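Local coordinates for thioredoxin (Thermosipho africanus, PDB 6MOS), which probably acts as a thiol-disulfide oxidoreductase, reducing disulfide bonds in other proteins through a redox-active pair of cysteines, at residues M28-V40 with I57-P71. Numbering follows the deposited sequence.
Sequences MKIEYFKNDKCSV and IDIEVIDVIENPSYP. With TAM (tris(hydroxyethyl)aminomethane), chain B.
Strands 29-34 and 58-63 are the parallel pair of the beta-alpha-beta unit of the thioredoxin fold, joined through helix 39-55. Ile-30 N donates to Asp-58 O, and Glu-60 N to Ile-30 O. The ladder continues through Tyr-32 and ends where Val-64 N meets Lys-34 O at 2.9 Å. Ile-30, Tyr-32, Ile-59 and Val-61 lie on one face; Tyr-32 OH is hydrogen-bonded to Cys-41 O in helix 39-55.

On the other face, the Phe-33 ring lies alongside Ile-62, with CE2 3.6 Å from Ile-62 CD1. Pro-71 CG and Tyr-70 CE2 meet that ring at its edge. Tyr-70 OH donates to the syn lone pair of Glu-31 OE1, 2.6 Å away. The carboxylate stands 88° to the tyrosine ring. Glu-31 OE2 takes Lys-29 NZ on its anti lone pair (2.8 Å). Lys-29 NZ is also paired with Glu-60 OE1, but their 2.4 Å separation is implausibly short and its detail doubtful.

A second network closes the C-terminal end. Lys-34 bends at chi2 (86°), which brings NZ to the anti lone pair of Asp-63 OD2 (2.8 Å) and to Asp-36 OD1, met from above its plane. Ile-65 N closes an Asx turn on Asp-63 OD1; Glu-66 N, on the opposite carboxylate face, extends it to an Asx motif. On the outer edge of strand 58-63, tris(hydroxyethyl)aminomethane O5 donates to Ile-59 O and its O4 accepts from Val-61 N.

Lys-34 between Asp-36 and Asp-63, and probably Lys-29 between Glu-31 and Glu-60, should offset repulsion between neighbouring acids. Through Lys-34 and a water that accepts from Asp-36 N and donates to Asp-63 OD2, Asp-63 links the turn after its strand to the loop leading to Cys-38 of the disulfide.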
loop_
_atom_site.group_PDB
_atom_site.type_symbol
_atom_site.label_atom_id
_atom_site.label_comp_id
_atom_site.label_asym_id
_atom_site.label_seq_id
_atom_site.Cartn_x
_atom_site.Cartn_y
_atom_site.Cartn_z
ATOM N N MET A 28 7.464 -8.120 6.146
ATOM C CA MET A 28 6.299 -7.529 5.465
ATOM C C MET A 28 6.714 -6.419 4.516
ATOM O O MET A 28 7.872 -6.000 4.489
ATOM C CB MET A 28 5.291 -6.991 6.471
ATOM C CG MET A 28 4.576 -8.065 7.265
ATOM S SD MET A 28 3.498 -7.305 8.484
ATOM C CE MET A 28 2.163 -6.693 7.455
ATOM N N LYS A 29 5.755 -5.937 3.735
ATOM C CA LYS A 29 6.049 -4.908 2.755
ATOM C C LYS A 29 4.747 -4.222 2.401
ATOM O O LYS A 29 3.710 -4.882 2.275
ATOM C CB LYS A 29 6.681 -5.486 1.487
ATOM C CG LYS A 29 7.256 -4.423 0.581
ATOM C CD LYS A 29 7.353 -4.902 -0.852
ATOM C CE LYS A 29 7.978 -3.830 -1.718
ATOM N NZ LYS A 29 8.194 -4.284 -3.123
ATOM N N ILE A 30 4.805 -2.901 2.264
ATOM C CA ILE A 30 3.713 -2.111 1.712
ATOM C C ILE A 30 4.101 -1.668 0.312
ATOM O O ILE A 30 5.196 -1.135 0.106
ATOM C CB ILE A 30 3.395 -0.891 2.589
ATOM C CG1 ILE A 30 2.979 -1.352 3.993
ATOM C CG2 ILE A 30 2.342 -0.000 1.899
ATOM C CD1 ILE A 30 2.841 -0.221 4.994
ATOM N N GLU A 31 3.206 -1.882 -0.648
ATOM C CA GLU A 31 3.363 -1.365 -2.001
ATOM C C GLU A 31 2.282 -0.318 -2.222
ATOM O O GLU A 31 1.097 -0.611 -2.047
ATOM C CB GLU A 31 3.280 -2.487 -3.033
ATOM C CG GLU A 31 4.591 -3.328 -3.015
ATOM C CD GLU A 31 4.643 -4.447 -4.044
ATOM O OE1 GLU A 31 3.616 -4.745 -4.654
ATOM O OE2 GLU A 31 5.735 -5.064 -4.228
ATOM N N TYR A 32 2.696 0.898 -2.576
ATOM C CA TYR A 32 1.795 2.040 -2.725
ATOM C C TYR A 32 1.833 2.461 -4.186
ATOM O O TYR A 32 2.868 2.927 -4.663
ATOM C CB TYR A 32 2.238 3.183 -1.820
ATOM C CG TYR A 32 1.325 4.381 -1.852
ATOM C CD1 TYR A 32 0.109 4.348 -1.203
ATOM C CD2 TYR A 32 1.693 5.544 -2.513
ATOM C CE1 TYR A 32 -0.738 5.438 -1.235
ATOM C CE2 TYR A 32 0.848 6.651 -2.553
ATOM C CZ TYR A 32 -0.365 6.585 -1.909
ATOM O OH TYR A 32 -1.220 7.675 -1.923
ATOM N N PHE A 33 0.716 2.303 -4.893
ATOM C CA PHE A 33 0.638 2.613 -6.318
ATOM C C PHE A 33 0.005 3.982 -6.503
ATOM O O PHE A 33 -1.070 4.251 -5.959
ATOM C CB PHE A 33 -0.160 1.554 -7.078
ATOM C CG PHE A 33 0.434 0.168 -6.992
ATOM C CD1 PHE A 33 0.132 -0.665 -5.921
ATOM C CD2 PHE A 33 1.288 -0.297 -7.982
ATOM C CE1 PHE A 33 0.676 -1.948 -5.835
ATOM C CE2 PHE A 33 1.840 -1.577 -7.907
ATOM C CZ PHE A 33 1.537 -2.399 -6.835
ATOM N N LYS A 34 0.672 4.845 -7.268
ATOM C CA LYS A 34 0.232 6.228 -7.385
ATOM C C LYS A 34 0.534 6.738 -8.786
ATOM O O LYS A 34 1.182 6.071 -9.593
ATOM C CB LYS A 34 0.902 7.110 -6.313
ATOM C CG LYS A 34 2.455 7.101 -6.315
ATOM C CD LYS A 34 3.028 8.135 -7.306
ATOM C CE LYS A 34 4.548 8.215 -7.244
ATOM N NZ LYS A 34 5.020 9.398 -8.031
ATOM N N ASN A 35 0.042 7.938 -9.074
ATOM C CA ASN A 35 0.637 8.742 -10.126
ATOM C C ASN A 35 0.660 10.183 -9.641
ATOM O O ASN A 35 0.074 10.523 -8.605
ATOM C CB ASN A 35 -0.079 8.544 -11.465
ATOM C CG ASN A 35 -1.444 9.158 -11.503
ATOM O OD1 ASN A 35 -1.635 10.319 -11.152
ATOM N ND2 ASN A 35 -2.411 8.374 -11.952
ATOM N N ASP A 36 1.382 11.034 -10.355
ATOM C CA ASP A 36 1.599 12.362 -9.806
ATOM C C ASP A 36 0.472 13.326 -10.155
ATOM O O ASP A 36 0.528 14.490 -9.751
ATOM C CB ASP A 36 2.958 12.908 -10.250
ATOM C CG ASP A 36 4.102 12.367 -9.397
ATOM O OD1 ASP A 36 3.839 11.897 -8.265
ATOM O OD2 ASP A 36 5.264 12.410 -9.848
ATOM N N LYS A 37 -0.551 12.864 -10.871
ATOM C CA LYS A 37 -1.742 13.663 -11.141
ATOM C C LYS A 37 -2.899 13.324 -10.213
ATOM O O LYS A 37 -3.990 13.905 -10.346
ATOM C CB LYS A 37 -2.173 13.479 -12.593
ATOM C CG LYS A 37 -1.216 14.133 -13.569
ATOM C CD LYS A 37 -1.600 13.855 -15.015
ATOM C CE LYS A 37 -1.167 12.463 -15.436
ATOM N NZ LYS A 37 -0.990 12.363 -16.909
ATOM N N CYS A 38 -2.685 12.415 -9.271
ATOM C CA CYS A 38 -3.723 11.922 -8.365
ATOM C C CYS A 38 -3.627 12.669 -7.035
ATOM O O CYS A 38 -2.648 12.521 -6.291
ATOM C CB CYS A 38 -3.574 10.411 -8.186
ATOM S SG CYS A 38 -4.434 9.620 -6.779
ATOM N N SER A 39 -4.665 13.450 -6.720
ATOM C CA SER A 39 -4.605 14.301 -5.541
ATOM C C SER A 39 -4.809 13.512 -4.256
ATOM O O SER A 39 -4.166 13.805 -3.239
ATOM C CB SER A 39 -5.649 15.417 -5.657
ATOM O OG SER A 39 -5.431 16.181 -6.830
ATOM N N VAL A 40 -5.714 12.530 -4.264
ATOM C CA VAL A 40 -5.844 11.665 -3.096
ATOM C C VAL A 40 -4.526 10.942 -2.832
ATOM O O VAL A 40 -4.136 10.744 -1.676
ATOM C CB VAL A 40 -7.009 10.678 -3.284
ATOM C CG1 VAL A 40 -7.060 9.676 -2.151
ATOM C CG2 VAL A 40 -8.343 11.447 -3.382
ATOM N N ILE A 57 8.116 -1.313 8.527
ATOM C CA ILE A 57 7.808 -2.122 7.353
ATOM C C ILE A 57 8.348 -1.403 6.125
ATOM O O ILE A 57 8.162 -0.188 5.984
ATOM C CB ILE A 57 6.295 -2.376 7.233
ATOM C CG1 ILE A 57 5.814 -3.295 8.358
ATOM C CG2 ILE A 57 5.944 -2.967 5.865
ATOM C CD1 ILE A 57 4.300 -3.479 8.363
ATOM N N ASP A 58 9.035 -2.146 5.250
ATOM C CA ASP A 58 9.487 -1.583 3.982
ATOM C C ASP A 58 8.293 -1.085 3.188
ATOM O O ASP A 58 7.215 -1.679 3.236
ATOM C CB ASP A 58 10.232 -2.626 3.149
ATOM C CG ASP A 58 11.606 -2.940 3.684
ATOM O OD1 ASP A 58 12.123 -2.167 4.522
ATOM O OD2 ASP A 58 12.167 -3.961 3.248
ATOM N N ILE A 59 8.478 0.007 2.451
ATOM C CA ILE A 59 7.422 0.531 1.596
ATOM C C ILE A 59 8.019 0.884 0.248
ATOM O O ILE A 59 9.054 1.556 0.174
ATOM C CB ILE A 59 6.708 1.754 2.206
ATOM C CG1 ILE A 59 5.625 2.244 1.246
ATOM C CG2 ILE A 59 7.694 2.877 2.518
ATOM C CD1 ILE A 59 4.672 3.241 1.868
ATOM N N GLU A 60 7.385 0.421 -0.816
ATOM C CA GLU A 60 7.812 0.757 -2.162
ATOM C C GLU A 60 6.739 1.637 -2.788
ATOM O O GLU A 60 5.566 1.254 -2.811
ATOM C CB GLU A 60 8.036 -0.499 -2.990
ATOM C CG GLU A 60 8.515 -0.172 -4.387
ATOM C CD GLU A 60 8.826 -1.402 -5.217
ATOM O OE1 GLU A 60 8.603 -2.536 -4.731
ATOM O OE2 GLU A 60 9.283 -1.218 -6.372
ATOM N N VAL A 61 7.128 2.818 -3.253
ATOM C CA VAL A 61 6.195 3.737 -3.899
ATOM C C VAL A 61 6.360 3.557 -5.401
ATOM O O VAL A 61 7.473 3.672 -5.930
ATOM C CB VAL A 61 6.436 5.192 -3.466
ATOM C CG1 VAL A 61 5.403 6.112 -4.114
ATOM C CG2 VAL A 61 6.349 5.305 -1.955
ATOM N N ILE A 62 5.271 3.218 -6.083
ATOM C CA ILE A 62 5.314 2.774 -7.469
ATOM C C ILE A 62 4.465 3.736 -8.282
ATOM O O ILE A 62 3.278 3.919 -7.985
ATOM C CB ILE A 62 4.806 1.332 -7.614
ATOM C CG1 ILE A 62 5.679 0.396 -6.778
ATOM C CG2 ILE A 62 4.772 0.908 -9.090
ATOM C CD1 ILE A 62 5.089 -0.969 -6.565
ATOM N N ASP A 63 5.073 4.359 -9.291
ATOM C CA ASP A 63 4.359 5.284 -10.161
ATOM C C ASP A 63 3.849 4.505 -11.367
ATOM O O ASP A 63 4.639 4.042 -12.197
ATOM C CB ASP A 63 5.250 6.447 -10.587
ATOM C CG ASP A 63 4.443 7.568 -11.219
ATOM O OD1 ASP A 63 3.956 7.358 -12.347
ATOM O OD2 ASP A 63 4.283 8.629 -10.579
ATOM N N VAL A 64 2.521 4.388 -11.479
ATOM C CA VAL A 64 1.933 3.512 -12.490
ATOM C C VAL A 64 2.076 4.089 -13.889
ATOM O O VAL A 64 1.934 3.354 -14.872
ATOM C CB VAL A 64 0.457 3.215 -12.160
ATOM C CG1 VAL A 64 0.366 2.593 -10.776
ATOM C CG2 VAL A 64 -0.420 4.482 -12.268
ATOM N N ILE A 65 2.361 5.380 -14.002
ATOM C CA ILE A 65 2.552 6.003 -15.305
ATOM C C ILE A 65 4.003 5.900 -15.733
ATOM O O ILE A 65 4.292 5.564 -16.884
ATOM C CB ILE A 65 2.071 7.471 -15.293
ATOM C CG1 ILE A 65 0.548 7.535 -15.187
ATOM C CG2 ILE A 65 2.523 8.188 -16.567
ATOM C CD1 ILE A 65 -0.001 8.954 -15.112
ATOM N N GLU A 66 4.929 6.160 -14.809
ATOM C CA GLU A 66 6.342 6.122 -15.171
ATOM C C GLU A 66 6.825 4.692 -15.357
ATOM O O GLU A 66 7.619 4.417 -16.259
ATOM C CB GLU A 66 7.178 6.845 -14.112
ATOM C CG GLU A 66 6.892 8.341 -13.996
ATOM C CD GLU A 66 6.835 9.053 -15.350
ATOM O OE1 GLU A 66 7.636 8.718 -16.255
ATOM O OE2 GLU A 66 5.977 9.951 -15.514
ATOM N N ASN A 67 6.350 3.766 -14.524
ATOM C CA ASN A 67 6.829 2.382 -14.508
ATOM C C ASN A 67 5.640 1.430 -14.530
ATOM O O ASN A 67 5.381 0.715 -13.555
ATOM C CB ASN A 67 7.703 2.131 -13.279
ATOM C CG ASN A 67 8.847 3.118 -13.171
ATOM O OD1 ASN A 67 8.901 3.922 -12.240
ATOM N ND2 ASN A 67 9.768 3.066 -14.133
ATOM N N PRO A 68 4.915 1.364 -15.650
ATOM C CA PRO A 68 3.625 0.651 -15.658
ATOM C C PRO A 68 3.721 -0.871 -15.725
ATOM O O PRO A 68 2.688 -1.535 -15.552
ATOM C CB PRO A 68 2.947 1.199 -16.922
ATOM C CG PRO A 68 4.099 1.478 -17.836
ATOM C CD PRO A 68 5.229 1.966 -16.956
ATOM N N SER A 69 4.909 -1.440 -15.955
ATOM C CA SER A 69 5.042 -2.883 -16.159
ATOM C C SER A 69 4.559 -3.674 -14.939
ATOM O O SER A 69 3.642 -4.494 -15.037
ATOM C CB SER A 69 6.499 -3.244 -16.469
ATOM O OG SER A 69 6.889 -2.776 -17.745
ATOM N N TYR A 70 5.201 -3.462 -13.792
ATOM C CA TYR A 70 4.821 -4.230 -12.604
ATOM C C TYR A 70 3.373 -3.969 -12.180
ATOM O O TYR A 70 2.657 -4.951 -11.912
ATOM C CB TYR A 70 5.811 -3.963 -11.455
ATOM C CG TYR A 70 5.401 -4.626 -10.152
ATOM C CD1 TYR A 70 5.488 -6.007 -9.988
ATOM C CD2 TYR A 70 4.918 -3.872 -9.087
ATOM C CE1 TYR A 70 5.101 -6.617 -8.791
ATOM C CE2 TYR A 70 4.526 -4.471 -7.888
ATOM C CZ TYR A 70 4.619 -5.842 -7.746
ATOM O OH TYR A 70 4.223 -6.434 -6.554
ATOM N N PRO A 71 2.871 -2.729 -12.138
ATOM C CA PRO A 71 1.433 -2.547 -11.847
ATOM C C PRO A 71 0.532 -3.318 -12.793
ATOM O O PRO A 71 -0.485 -3.877 -12.362
ATOM C CB PRO A 71 1.237 -1.030 -11.989
ATOM C CG PRO A 71 2.572 -0.455 -11.708
ATOM C CD PRO A 71 3.569 -1.437 -12.246
HETATM C C TAM B . 12.576 1.741 -2.239
HETATM C C1 TAM B . 12.028 2.417 -3.508
HETATM C C2 TAM B . 11.663 1.934 -1.040
HETATM C C3 TAM B . 12.792 0.251 -2.575
HETATM C C4 TAM B . 11.168 3.650 -3.261
HETATM C C5 TAM B . 12.309 2.808 0.038
HETATM C C6 TAM B . 12.258 -0.770 -1.572
HETATM N N TAM B . 13.865 2.342 -1.916
HETATM O O4 TAM B . 9.850 3.305 -3.574
HETATM O O5 TAM B . 11.376 3.124 1.040
HETATM O O6 TAM B . 13.171 -1.029 -0.520
HETATM O O HOH W 1 9.885 -4.975 5.875
HETATM O O HOH W 2 2.862 10.079 -12.554
#